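Radical SAM domain protein (Methanothrix thermoacetophila, PDB 6Y1X) is the nitrogenase-maturating radical SAM enzyme NifB, a carbide synthase that carries iron-sulfur clusters and serves in building the iron-molybdenum cofactor. Local coordinates at residues Leu135-Pro147 with Leu153-Leu165. Sequence-based numbering, arbitrary orientation.
With SF4 (iron/sulfur cluster), chain C.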
loop_
_atom_site.group_PDB
_atom_site.type_symbol
_atom_site.label_atom_id
_atom_site.label_comp_id
_atom_site.label_asym_id
_atom_site.label_seq_id
_atom_site.Cartn_x
_atom_site.Cartn_y
_atom_site.Cartn_z
ATOM N N LEU A 135 -1.269 -1.244 19.902
ATOM C CA LEU A 135 -0.847 -1.625 18.564
ATOM C C LEU A 135 -0.920 -0.449 17.597
ATOM O O LEU A 135 -1.865 0.346 17.617
ATOM C CB LEU A 135 -1.707 -2.779 18.052
ATOM C CG LEU A 135 -1.392 -4.122 18.715
ATOM C CD1 LEU A 135 -2.456 -5.153 18.381
ATOM C CD2 LEU A 135 -0.012 -4.617 18.315
ATOM N N ILE A 136 0.078 -0.361 16.730
ATOM C CA ILE A 136 0.047 0.589 15.629
ATOM C C ILE A 136 -0.837 0.007 14.540
ATOM O O ILE A 136 -0.634 -1.131 14.105
ATOM C CB ILE A 136 1.464 0.873 15.106
ATOM C CG1 ILE A 136 2.350 1.431 16.222
ATOM C CG2 ILE A 136 1.421 1.797 13.887
ATOM C CD1 ILE A 136 3.825 1.438 15.887
ATOM N N LEU A 137 -1.815 0.783 14.091
ATOM C CA LEU A 137 -2.747 0.324 13.075
ATOM C C LEU A 137 -2.338 0.914 11.734
ATOM O O LEU A 137 -2.125 2.126 11.614
ATOM C CB LEU A 137 -4.183 0.720 13.419
ATOM C CG LEU A 137 -4.727 0.206 14.754
ATOM C CD1 LEU A 137 -6.155 0.684 14.971
ATOM C CD2 LEU A 137 -4.647 -1.313 14.835
ATOM N N CYS A 138 -2.222 0.044 10.739
ATOM C CA CYS A 138 -1.628 0.352 9.449
ATOM C C CYS A 138 -2.515 -0.222 8.357
ATOM O O CYS A 138 -3.184 -1.240 8.556
ATOM C CB CYS A 138 -0.205 -0.235 9.354
ATOM S SG CYS A 138 0.820 0.278 7.940
ATOM N N ILE A 139 -2.551 0.456 7.212
ATOM C CA ILE A 139 -3.257 -0.060 6.046
ATOM C C ILE A 139 -2.446 0.247 4.800
ATOM O O ILE A 139 -1.715 1.239 4.733
ATOM C CB ILE A 139 -4.696 0.508 5.898
ATOM C CG1 ILE A 139 -4.684 2.018 5.636
ATOM C CG2 ILE A 139 -5.555 0.176 7.090
ATOM C CD1 ILE A 139 -4.965 2.390 4.189
ATOM N N SER A 140 -2.611 -0.612 3.802
ATOM C CA SER A 140 -2.115 -0.420 2.452
ATOM C C SER A 140 -3.312 -0.191 1.538
ATOM O O SER A 140 -4.407 -0.696 1.798
ATOM C CB SER A 140 -1.301 -1.640 1.992
ATOM O OG SER A 140 -1.025 -1.599 0.599
ATOM N N THR A 141 -3.123 0.615 0.499
ATOM C CA THR A 141 -4.215 0.888 -0.423
ATOM C C THR A 141 -3.653 1.237 -1.791
ATOM O O THR A 141 -2.540 1.752 -1.906
ATOM C CB THR A 141 -5.119 2.029 0.080
ATOM O OG1 THR A 141 -6.168 2.282 -0.869
ATOM C CG2 THR A 141 -4.321 3.307 0.298
ATOM N N ASN A 142 -4.433 0.950 -2.830
ATOM C CA ASN A 142 -4.112 1.487 -4.143
ATOM C C ASN A 142 -4.512 2.954 -4.266
ATOM O O ASN A 142 -4.197 3.588 -5.278
ATOM C CB ASN A 142 -4.746 0.628 -5.248
ATOM C CG ASN A 142 -6.270 0.577 -5.175
ATOM O OD1 ASN A 142 -6.934 1.549 -4.822
ATOM N ND2 ASN A 142 -6.824 -0.576 -5.510
ATOM N N GLY A 143 -5.210 3.501 -3.268
ATOM C CA GLY A 143 -5.490 4.921 -3.207
ATOM C C GLY A 143 -6.809 5.351 -3.804
ATOM O O GLY A 143 -7.225 6.496 -3.578
ATOM N N LEU A 144 -7.476 4.486 -4.577
ATOM C CA LEU A 144 -8.695 4.908 -5.261
ATOM C C LEU A 144 -9.766 5.369 -4.278
ATOM O O LEU A 144 -10.427 6.387 -4.508
ATOM C CB LEU A 144 -9.237 3.781 -6.137
ATOM C CG LEU A 144 -10.510 4.150 -6.906
ATOM C CD1 LEU A 144 -10.291 5.312 -7.874
ATOM C CD2 LEU A 144 -11.052 2.930 -7.638
ATOM N N LEU A 145 -9.943 4.650 -3.172
ATOM C CA LEU A 145 -10.962 5.012 -2.194
ATOM C C LEU A 145 -10.401 5.788 -1.011
ATOM O O LEU A 145 -11.127 6.016 -0.039
ATOM C CB LEU A 145 -11.703 3.767 -1.704
ATOM C CG LEU A 145 -12.705 3.171 -2.693
ATOM C CD1 LEU A 145 -13.266 1.850 -2.183
ATOM C CD2 LEU A 145 -13.823 4.171 -2.974
ATOM N N LEU A 146 -9.135 6.198 -1.067
ATOM C CA LEU A 146 -8.542 6.910 0.063
ATOM C C LEU A 146 -9.261 8.221 0.363
ATOM O O LEU A 146 -9.527 8.493 1.548
ATOM C CB LEU A 146 -7.042 7.124 -0.181
ATOM C CG LEU A 146 -6.271 7.704 1.006
ATOM C CD1 LEU A 146 -6.553 6.897 2.252
ATOM C CD2 LEU A 146 -4.775 7.751 0.729
ATOM N N PRO A 147 -9.603 9.068 -0.618
ATOM C CA PRO A 147 -10.360 10.283 -0.264
ATOM C C PRO A 147 -11.684 9.979 0.406
ATOM O O PRO A 147 -12.083 10.694 1.333
ATOM C CB PRO A 147 -10.577 10.979 -1.616
ATOM C CG PRO A 147 -9.573 10.416 -2.523
ATOM C CD PRO A 147 -9.261 9.032 -2.053
ATOM N N LEU A 153 -10.726 5.956 8.465
ATOM C CA LEU A 153 -9.440 5.455 8.940
ATOM C C LEU A 153 -8.949 6.279 10.118
ATOM O O LEU A 153 -8.462 5.737 11.118
ATOM C CB LEU A 153 -8.419 5.496 7.806
ATOM C CG LEU A 153 -8.624 4.525 6.650
ATOM C CD1 LEU A 153 -7.577 4.770 5.579
ATOM C CD2 LEU A 153 -8.574 3.084 7.130
ATOM N N ASP A 154 -9.027 7.604 9.991
ATOM C CA ASP A 154 -8.658 8.493 11.084
ATOM C C ASP A 154 -9.485 8.226 12.326
ATOM O O ASP A 154 -8.955 8.158 13.439
ATOM C CB ASP A 154 -8.882 9.940 10.666
ATOM C CG ASP A 154 -8.059 10.932 11.474
ATOM O OD1 ASP A 154 -7.343 10.515 12.405
ATOM O OD2 ASP A 154 -8.181 12.153 11.212
ATOM N N ARG A 155 -10.790 8.048 12.153
ATOM C CA ARG A 155 -11.654 7.923 13.318
ATOM C C ARG A 155 -11.381 6.601 14.039
ATOM O O ARG A 155 -11.524 6.523 15.263
ATOM C CB ARG A 155 -13.115 8.073 12.893
ATOM C CG ARG A 155 -14.120 8.230 14.024
ATOM C CD ARG A 155 -15.536 8.400 13.452
ATOM N NE ARG A 155 -16.020 7.168 12.832
ATOM C CZ ARG A 155 -16.063 6.805 11.554
ATOM N NH1 ARG A 155 -15.631 7.566 10.558
ATOM N NH2 ARG A 155 -16.581 5.615 11.291
ATOM N N ILE A 156 -11.058 5.528 13.291
ATOM C CA ILE A 156 -10.754 4.226 13.905
ATOM C C ILE A 156 -9.325 4.105 14.428
ATOM O O ILE A 156 -8.989 3.077 15.035
ATOM C CB ILE A 156 -10.983 3.021 12.967
ATOM C CG1 ILE A 156 -9.921 2.945 11.863
ATOM C CG2 ILE A 156 -12.396 3.032 12.394
ATOM C CD1 ILE A 156 -10.238 1.907 10.787
ATOM N N GLY A 157 -8.468 5.102 14.207
ATOM C CA GLY A 157 -7.135 5.116 14.787
ATOM C C GLY A 157 -5.977 4.685 13.906
ATOM O O GLY A 157 -4.870 4.486 14.424
ATOM N N VAL A 158 -6.180 4.546 12.597
ATOM C CA VAL A 158 -5.071 4.240 11.700
ATOM C C VAL A 158 -4.116 5.427 11.659
ATOM O O VAL A 158 -4.531 6.567 11.412
ATOM C CB VAL A 158 -5.601 3.890 10.303
ATOM C CG1 VAL A 158 -4.465 3.811 9.289
ATOM C CG2 VAL A 158 -6.377 2.588 10.350
ATOM N N THR A 159 -2.826 5.167 11.901
ATOM C CA THR A 159 -1.817 6.221 11.923
ATOM C C THR A 159 -0.815 6.130 10.783
ATOM O O THR A 159 -0.103 7.107 10.527
ATOM C CB THR A 159 -1.033 6.203 13.247
ATOM O OG1 THR A 159 -0.521 4.885 13.484
ATOM C CG2 THR A 159 -1.916 6.625 14.412
ATOM N N ASN A 160 -0.753 5.002 10.088
ATOM C CA ASN A 160 0.232 4.766 9.044
ATOM C C ASN A 160 -0.510 4.230 7.836
ATOM O O ASN A 160 -1.330 3.317 7.967
ATOM C CB ASN A 160 1.311 3.773 9.493
ATOM C CG ASN A 160 2.156 4.299 10.637
ATOM O OD1 ASN A 160 1.669 4.494 11.752
ATOM N ND2 ASN A 160 3.437 4.520 10.367
ATOM N N ILE A 161 -0.198 4.770 6.662
ATOM C CA ILE A 161 -0.912 4.435 5.435
ATOM C C ILE A 161 0.103 4.238 4.322
ATOM O O ILE A 161 1.000 5.067 4.138
ATOM C CB ILE A 161 -1.930 5.524 5.040
ATOM C CG1 ILE A 161 -3.051 5.613 6.079
ATOM C CG2 ILE A 161 -2.515 5.236 3.665
ATOM C CD1 ILE A 161 -4.006 6.759 5.835
ATOM N N THR A 162 -0.019 3.133 3.599
ATOM C CA THR A 162 0.783 2.909 2.410
ATOM C C THR A 162 -0.111 3.058 1.191
ATOM O O THR A 162 -1.167 2.423 1.108
ATOM C CB THR A 162 1.411 1.515 2.431
ATOM O OG1 THR A 162 2.461 1.477 3.400
ATOM C CG2 THR A 162 1.994 1.174 1.061
ATOM N N VAL A 163 0.310 3.889 0.247
ATOM C CA VAL A 163 -0.390 4.047 -1.018
ATOM C C VAL A 163 0.553 3.561 -2.103
ATOM O O VAL A 163 1.719 3.967 -2.135
ATOM C CB VAL A 163 -0.808 5.509 -1.266
ATOM C CG1 VAL A 163 -1.519 5.643 -2.602
ATOM C CG2 VAL A 163 -1.663 6.029 -0.117
ATOM N N THR A 164 0.056 2.725 -3.005
ATOM C CA THR A 164 0.853 2.323 -4.156
ATOM C C THR A 164 0.578 3.299 -5.292
ATOM O O THR A 164 -0.535 3.355 -5.824
ATOM C CB THR A 164 0.563 0.881 -4.561
ATOM O OG1 THR A 164 1.012 0.009 -3.518
ATOM C CG2 THR A 164 1.328 0.527 -5.843
ATOM N N LEU A 165 1.598 4.067 -5.658
ATOM C CA LEU A 165 1.489 5.128 -6.651
ATOM C C LEU A 165 2.514 4.832 -7.734
ATOM O O LEU A 165 3.721 4.979 -7.511
ATOM C CB LEU A 165 1.719 6.502 -6.024
ATOM C CG LEU A 165 1.583 7.726 -6.927
ATOM C CD1 LEU A 165 0.180 7.816 -7.493
ATOM C CD2 LEU A 165 1.916 8.976 -6.144
HETATM FE FE1 SF4 C . 2.562 -2.274 4.366
HETATM FE FE2 SF4 C . 4.149 -2.748 6.527
HETATM FE FE3 SF4 C . 1.888 -4.205 6.119
HETATM FE FE4 SF4 C . 1.705 -1.563 6.875
HETATM S S1 SF4 C . 2.577 -3.293 8.116
HETATM S S2 SF4 C . 0.466 -2.617 5.250
HETATM S S3 SF4 C . 3.502 -0.685 5.740
HETATM S S4 SF4 C . 3.760 -4.196 4.782
HETATM O O HOH W 1 -2.161 3.479 15.132
HETATM O O HOH W 2 -0.270 -0.117 -1.320
#
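Leu-153, on helix 146-156, meets Ile-139 of strand 136-141 tip to tip, CD1 to CD1 at 3.8 Å. Gly-157 follows the helix in a Schellman motif. A water there accepts from Leu-137 N and donates to Gly-157 O and Thr-159 OG1. Val-158 crosses Ile-139 with both methyls. Thr-159 N bonds to Leu-137 O (3.1 Å), while its hydroxyl donates to Asn-160 OD1. The short axes of strands 136-141 and 160-164 run parallel, at 12°, with Cys-138 opposite Asn-160. Ile-161 lies alongside Ile-139, whose CG1 sits between backbone N and carbonyl carbon (chi1 65°), which carries its CD1 over to Ile-161 CG2. With an alanine for Ile-139, a gap would probably open between Leu-153, Val-158 and Ile-161. Thr-162 N gives a straight bond to Ile-139 O (2.8 Å, 168°). Thr-162 OG1 hydrogen-bonds Lys-215 NZ and lies 3.4 Å from S3 of the cluster. Val-163 CG2 packs on Leu-146 CD2 at 3.7 Å and lies beside Thr-141 CG2. Thr-164 N closes the ladder on Thr-141 O. In this beta-alpha-beta crossover of the radical SAM barrel, the face toward helix 146-156 is mostly apolar; Thr-141 is polar, its OG1 held by Gly-143 N and Glu-114. The other face carries Cys-138, whose SG binds iron FE4 at 2.3 Å, with Ser-140 and Thr-162 beside the cluster. The parallel backbone bonds thus hold the strand bearing an iron ligand against a largely apolar layer.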